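Protein KP700603 (Klebsiella pneumoniae 700603, PDB 5KVK) is of unknown function but belongs to the competence-damaged protein (CinA) superfamily, which includes nicotinamide mononucleotide deamidases. Local coordinates at residues W127-W130 with Q135-T138; E137-R142 with V155-A160. All blocks are in the same frame, centred on the assembly; numbering follows the deposited sequence.

Both contacts lie at one margin of the mixed sheet, their centres about 9 Å apart, and both use strand 135-142, the outermost strand on that side within the chain. Interaction 1 comes first along the chain: it is the hairpin pairing of strand 125-132 with the start of strand 135-142. Interaction 2 takes the same strand on from E137 and T138, which the two share, and sets its later half against helix 147-165, the last helix. W130 NE1 bonds A158 O, tying the hairpin to the helix, while F128 N probably bonds Q139 O and carries the strand pairing on from interaction 1 into interaction 2. Together the contacts bind the edge strand both to its sheet neighbour and to the C-terminal helix.

Interaction 1: W127-W130 with Q135-T138; sequences WFAW and QIET
W130 and E137 form the antiparallel hydrogen-bonded pair of a β-hairpin, strands 125-132 and 135-142, at the margin of the mixed sheet. W130 N gives a nearly straight bond to E137 O at 2.9 Å, and E137 N returns one of the same length to W130 O. The W130 side chain has CG anti to its carbonyl carbon (chi1 -58°), which leaves the six-membered ring edge-on to the neighbouring strand: CE3 is 3.4 Å from E137 O, and T138 C lies in the ring plane off that edge. At the other end of the indole, NE1 bonds A158 O, while K165 makes a cation-pi contact with W130 and a salt bridge with E137 OE1.

A129 and T138, the non-hydrogen-bonded pair, put their side chains on the opposite face of the sheet, on the side of helix 86-100. A129 CB meets I136 CG2 at 4.0 Å and T138 CG2 at much the same distance. W127 and T138 cross at a slant, the threonine hydroxyl arriving at the indole edge. The hydroxyl's hydrogen bond goes to E86 OE2; toward the ring it only packs, T138 OG1 lying 3.8 Å from W127 CZ3.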
loop_
_atom_site.group_PDB
_atom_site.type_symbol
_atom_site.label_atom_id
_atom_site.label_comp_id
_atom_site.label_asym_id
_atom_site.label_seq_id
_atom_site.Cartn_x
_atom_site.Cartn_y
_atom_site.Cartn_z
ATOM N N TRP A 127 -17.184 1.101 2.421
ATOM C CA TRP A 127 -17.411 2.516 2.112
ATOM C C TRP A 127 -16.288 3.046 1.229
ATOM O O TRP A 127 -15.117 2.714 1.446
ATOM C CB TRP A 127 -17.424 3.342 3.409
ATOM C CG TRP A 127 -18.810 3.499 3.989
ATOM C CD1 TRP A 127 -19.343 2.775 5.022
ATOM C CD2 TRP A 127 -19.828 4.421 3.556
ATOM N NE1 TRP A 127 -20.649 3.220 5.287
ATOM C CE2 TRP A 127 -20.966 4.214 4.393
ATOM C CE3 TRP A 127 -19.894 5.409 2.556
ATOM C CZ2 TRP A 127 -22.144 4.967 4.261
ATOM C CZ3 TRP A 127 -21.074 6.139 2.420
ATOM C CH2 TRP A 127 -22.182 5.914 3.264
ATOM N N PHE A 128 -16.651 3.898 0.279
ATOM C CA PHE A 128 -15.732 4.540 -0.641
ATOM C C PHE A 128 -15.883 6.053 -0.569
ATOM O O PHE A 128 -17.000 6.578 -0.426
ATOM C CB PHE A 128 -16.024 4.123 -2.074
ATOM C CG PHE A 128 -15.915 2.642 -2.322
ATOM C CD1 PHE A 128 -16.975 1.771 -1.983
ATOM C CD2 PHE A 128 -14.752 2.125 -2.886
ATOM C CE1 PHE A 128 -16.847 0.384 -2.227
ATOM C CE2 PHE A 128 -14.626 0.753 -3.122
ATOM C CZ PHE A 128 -15.667 -0.102 -2.781
ATOM N N ALA A 129 -14.769 6.740 -0.739
ATOM C CA ALA A 129 -14.814 8.172 -1.060
ATOM C C ALA A 129 -13.909 8.449 -2.248
ATOM O O ALA A 129 -12.791 7.900 -2.354
ATOM C CB ALA A 129 -14.394 8.990 0.152
ATOM N N TRP A 130 -14.366 9.348 -3.116
ATOM C CA TRP A 130 -13.582 9.896 -4.205
ATOM C C TRP A 130 -13.560 11.393 -3.963
ATOM O O TRP A 130 -14.610 12.033 -3.942
ATOM C CB TRP A 130 -14.227 9.579 -5.566
ATOM C CG TRP A 130 -14.436 8.127 -5.889
ATOM C CD1 TRP A 130 -13.622 7.297 -6.669
ATOM C CD2 TRP A 130 -15.517 7.318 -5.446
ATOM N NE1 TRP A 130 -14.174 6.008 -6.718
ATOM C CE2 TRP A 130 -15.317 6.004 -5.967
ATOM C CE3 TRP A 130 -16.658 7.572 -4.654
ATOM C CZ2 TRP A 130 -16.205 4.963 -5.717
ATOM C CZ3 TRP A 130 -17.553 6.552 -4.417
ATOM C CH2 TRP A 130 -17.344 5.264 -4.979
ATOM N N GLN A 135 -13.776 18.296 -3.211
ATOM C CA GLN A 135 -15.173 17.930 -3.470
ATOM C C GLN A 135 -15.283 16.423 -3.325
ATOM O O GLN A 135 -14.665 15.696 -4.101
ATOM C CB GLN A 135 -15.589 18.367 -4.875
ATOM C CG GLN A 135 -15.492 19.860 -5.108
ATOM C CD GLN A 135 -15.999 20.292 -6.517
ATOM O OE1 GLN A 135 -16.260 19.435 -7.385
ATOM N NE2 GLN A 135 -16.161 21.596 -6.719
ATOM N N ILE A 136 -16.009 15.949 -2.308
ATOM C CA ILE A 136 -16.017 14.524 -1.960
ATOM C C ILE A 136 -17.357 13.907 -2.353
ATOM O O ILE A 136 -18.439 14.433 -2.019
ATOM C CB ILE A 136 -15.722 14.298 -0.461
ATOM C CG1 ILE A 136 -14.458 15.056 -0.034
ATOM C CG2 ILE A 136 -15.629 12.821 -0.200
ATOM C CD1 ILE A 136 -14.162 15.010 1.498
ATOM N N GLU A 137 -17.289 12.806 -3.082
ATOM C CA GLU A 137 -18.470 11.976 -3.262
ATOM C C GLU A 137 -18.235 10.640 -2.559
ATOM O O GLU A 137 -17.101 10.158 -2.478
ATOM C CB GLU A 137 -18.765 11.749 -4.741
ATOM C CG GLU A 137 -18.978 13.083 -5.484
ATOM C CD GLU A 137 -19.610 12.937 -6.865
ATOM O OE1 GLU A 137 -19.148 12.099 -7.676
ATOM O OE2 GLU A 137 -20.601 13.668 -7.122
ATOM N N THR A 138 -19.318 10.018 -2.067
ATOM C CA THR A 138 -19.135 8.768 -1.303
ATOM C C THR A 138 -20.147 7.707 -1.742
ATOM O O THR A 138 -21.158 8.009 -2.394
ATOM C CB THR A 138 -19.333 8.972 0.187
ATOM O OG1 THR A 138 -20.671 9.415 0.441
ATOM C CG2 THR A 138 -18.328 10.000 0.767
#

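Interaction 2: E137-R142 with V155-A160; sequences ETQRMR and VRFAMA
M141 and F157 carry most of this contact, in which strand 135-142 packs against helix 147-165. That helix lies on one face of the mixed sheet and helix 86-100 on the other, an α/β/α sandwich. The two backbones stay well apart, with M141 and F157 9.2 Å from CA to CA, and the side chains bridge the interval.

Most of the contact is aromatic. F157 holds CG anti to its backbone N (chi1 -176°), carrying the ring out from the helix to the strand. M141, bent at both chi2 and chi3, curls over one face of it. Its CG makes a CH-pi contact, 3.6 Å from F157 CE1, and its SD stands 4.2 Å from the ring centroid and 28° off the normal, a Met-aromatic contact. The methyl CE follows over the same face, displaced toward the rim and 4.0 Å from F157 CE2. F128 of strand 125-132 meets F157 edge-to-face.

Apolar packing adds a smaller share. Q139 approaches obliquely, its CG 4.0 Å from F157 CE1, so a methylene rather than the amide touches the ring.

A polar bond of Q139 stays within the strand. Its NE2 donates to R140 O over 2.9 Å, almost straight at the hydrogen; the acceptor lies in the glutamine's amide plane, but the donor sits above the carbonyl plane of R140. With the amide held by this bond, its plane stands 86° from that of the F157 ring.

The chemistry implies that strand and helix meet here through dispersion and the affinity of sulfur for an aromatic face, while the glutamine amide spends a hydrogen on its own strand.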
loop_
_atom_site.group_PDB
_atom_site.type_symbol
_atom_site.label_atom_id
_atom_site.label_comp_id
_atom_site.label_asym_id
_atom_site.label_seq_id
_atom_site.Cartn_x
_atom_site.Cartn_y
_atom_site.Cartn_z
ATOM N N GLU A 137 -17.289 12.806 -3.082
ATOM C CA GLU A 137 -18.470 11.976 -3.262
ATOM C C GLU A 137 -18.235 10.640 -2.559
ATOM O O GLU A 137 -17.101 10.158 -2.478
ATOM C CB GLU A 137 -18.765 11.749 -4.741
ATOM C CG GLU A 137 -18.978 13.083 -5.484
ATOM C CD GLU A 137 -19.610 12.937 -6.865
ATOM O OE1 GLU A 137 -19.148 12.099 -7.676
ATOM O OE2 GLU A 137 -20.601 13.668 -7.122
ATOM N N THR A 138 -19.318 10.018 -2.067
ATOM C CA THR A 138 -19.135 8.768 -1.303
ATOM C C THR A 138 -20.147 7.707 -1.742
ATOM O O THR A 138 -21.158 8.009 -2.394
ATOM C CB THR A 138 -19.333 8.972 0.187
ATOM O OG1 THR A 138 -20.671 9.415 0.441
ATOM C CG2 THR A 138 -18.328 10.000 0.767
ATOM N N GLN A 139 -19.891 6.462 -1.329
ATOM C CA GLN A 139 -20.794 5.365 -1.677
ATOM C C GLN A 139 -20.546 4.187 -0.756
ATOM O O GLN A 139 -19.386 3.812 -0.577
ATOM C CB GLN A 139 -20.584 4.900 -3.139
ATOM C CG GLN A 139 -21.501 3.718 -3.567
ATOM C CD GLN A 139 -22.947 4.155 -3.639
ATOM O OE1 GLN A 139 -23.261 5.104 -4.359
ATOM N NE2 GLN A 139 -23.831 3.496 -2.873
ATOM N N ARG A 140 -21.642 3.589 -0.243
ATOM C CA ARG A 140 -21.564 2.296 0.443
ATOM C C ARG A 140 -21.938 1.176 -0.514
ATOM O O ARG A 140 -22.964 1.254 -1.212
ATOM C CB ARG A 140 -22.475 2.235 1.669
ATOM C CG ARG A 140 -22.027 1.119 2.659
ATOM C CD ARG A 140 -22.985 1.064 3.800
ATOM N NE ARG A 140 -24.267 0.600 3.302
ATOM C CZ ARG A 140 -25.345 0.452 4.056
ATOM N NH1 ARG A 140 -25.302 0.776 5.342
ATOM N NH2 ARG A 140 -26.476 0.022 3.512
ATOM N N MET A 141 -21.153 0.101 -0.472
ATOM C CA MET A 141 -21.487 -1.135 -1.172
ATOM C C MET A 141 -21.464 -2.300 -0.188
ATOM O O MET A 141 -20.857 -2.219 0.877
ATOM C CB MET A 141 -20.520 -1.402 -2.338
ATOM C CG MET A 141 -20.476 -0.237 -3.354
ATOM S SD MET A 141 -21.954 -0.117 -4.302
ATOM C CE MET A 141 -21.898 -1.547 -5.397
ATOM N N ARG A 142 -22.148 -3.389 -0.543
ATOM C CA ARG A 142 -22.037 -4.640 0.225
ATOM C C ARG A 142 -21.758 -5.759 -0.764
ATOM O O ARG A 142 -22.683 -6.240 -1.397
ATOM C CB ARG A 142 -23.299 -4.922 1.036
ATOM C CG ARG A 142 -23.085 -5.933 2.157
ATOM C CD ARG A 142 -23.641 -7.275 1.840
ATOM N NE ARG A 142 -23.809 -8.030 3.078
ATOM C CZ ARG A 142 -24.490 -9.172 3.180
ATOM N NH1 ARG A 142 -25.049 -9.715 2.100
ATOM N NH2 ARG A 142 -24.596 -9.783 4.358
ATOM N N VAL A 155 -11.727 -3.091 -5.208
ATOM C CA VAL A 155 -10.704 -2.412 -6.014
ATOM C C VAL A 155 -11.295 -2.047 -7.382
ATOM O O VAL A 155 -11.146 -0.909 -7.867
ATOM C CB VAL A 155 -9.464 -3.329 -6.162
ATOM C CG1 VAL A 155 -8.513 -2.847 -7.285
ATOM C CG2 VAL A 155 -8.706 -3.445 -4.784
ATOM N N ARG A 156 -11.964 -3.014 -8.046
ATOM C CA ARG A 156 -12.517 -2.700 -9.358
ATOM C C ARG A 156 -13.604 -1.647 -9.255
ATOM O O ARG A 156 -13.645 -0.723 -10.066
ATOM C CB ARG A 156 -13.052 -3.957 -10.049
ATOM C CG ARG A 156 -11.942 -4.773 -10.694
ATOM C CD ARG A 156 -12.463 -5.890 -11.580
ATOM N NE ARG A 156 -13.257 -6.831 -10.803
ATOM C CZ ARG A 156 -12.789 -7.935 -10.243
ATOM N NH1 ARG A 156 -11.515 -8.273 -10.344
ATOM N NH2 ARG A 156 -13.619 -8.687 -9.548
ATOM N N PHE A 157 -14.494 -1.763 -8.245
ATOM C CA PHE A 157 -15.532 -0.740 -8.108
ATOM C C PHE A 157 -14.929 0.655 -7.927
ATOM O O PHE A 157 -15.422 1.630 -8.524
ATOM C CB PHE A 157 -16.467 -1.060 -6.951
ATOM C CG PHE A 157 -17.617 -0.071 -6.840
ATOM C CD1 PHE A 157 -17.645 0.873 -5.811
ATOM C CD2 PHE A 157 -18.645 -0.087 -7.784
ATOM C CE1 PHE A 157 -18.722 1.787 -5.729
ATOM C CE2 PHE A 157 -19.686 0.831 -7.709
ATOM C CZ PHE A 157 -19.701 1.773 -6.684
ATOM N N ALA A 158 -13.867 0.770 -7.116
ATOM C CA ALA A 158 -13.251 2.087 -6.890
ATOM C C ALA A 158 -12.845 2.703 -8.225
ATOM O O ALA A 158 -13.097 3.894 -8.500
ATOM C CB ALA A 158 -12.044 1.924 -5.971
ATOM N N MET A 159 -12.267 1.878 -9.107
ATOM C CA MET A 159 -11.724 2.398 -10.368
ATOM C C MET A 159 -12.824 2.632 -11.380
ATOM O O MET A 159 -12.803 3.655 -12.089
ATOM C CB MET A 159 -10.667 1.455 -10.942
ATOM C CG MET A 159 -9.358 1.413 -10.065
ATOM S SD MET A 159 -8.691 3.048 -9.871
ATOM C CE MET A 159 -8.047 3.224 -11.530
ATOM N N ALA A 160 -13.798 1.709 -11.438
ATOM C CA ALA A 160 -14.888 1.848 -12.418
ATOM C C ALA A 160 -15.727 3.101 -12.125
ATOM O O ALA A 160 -16.072 3.864 -13.031
ATOM C CB ALA A 160 -15.772 0.629 -12.389
#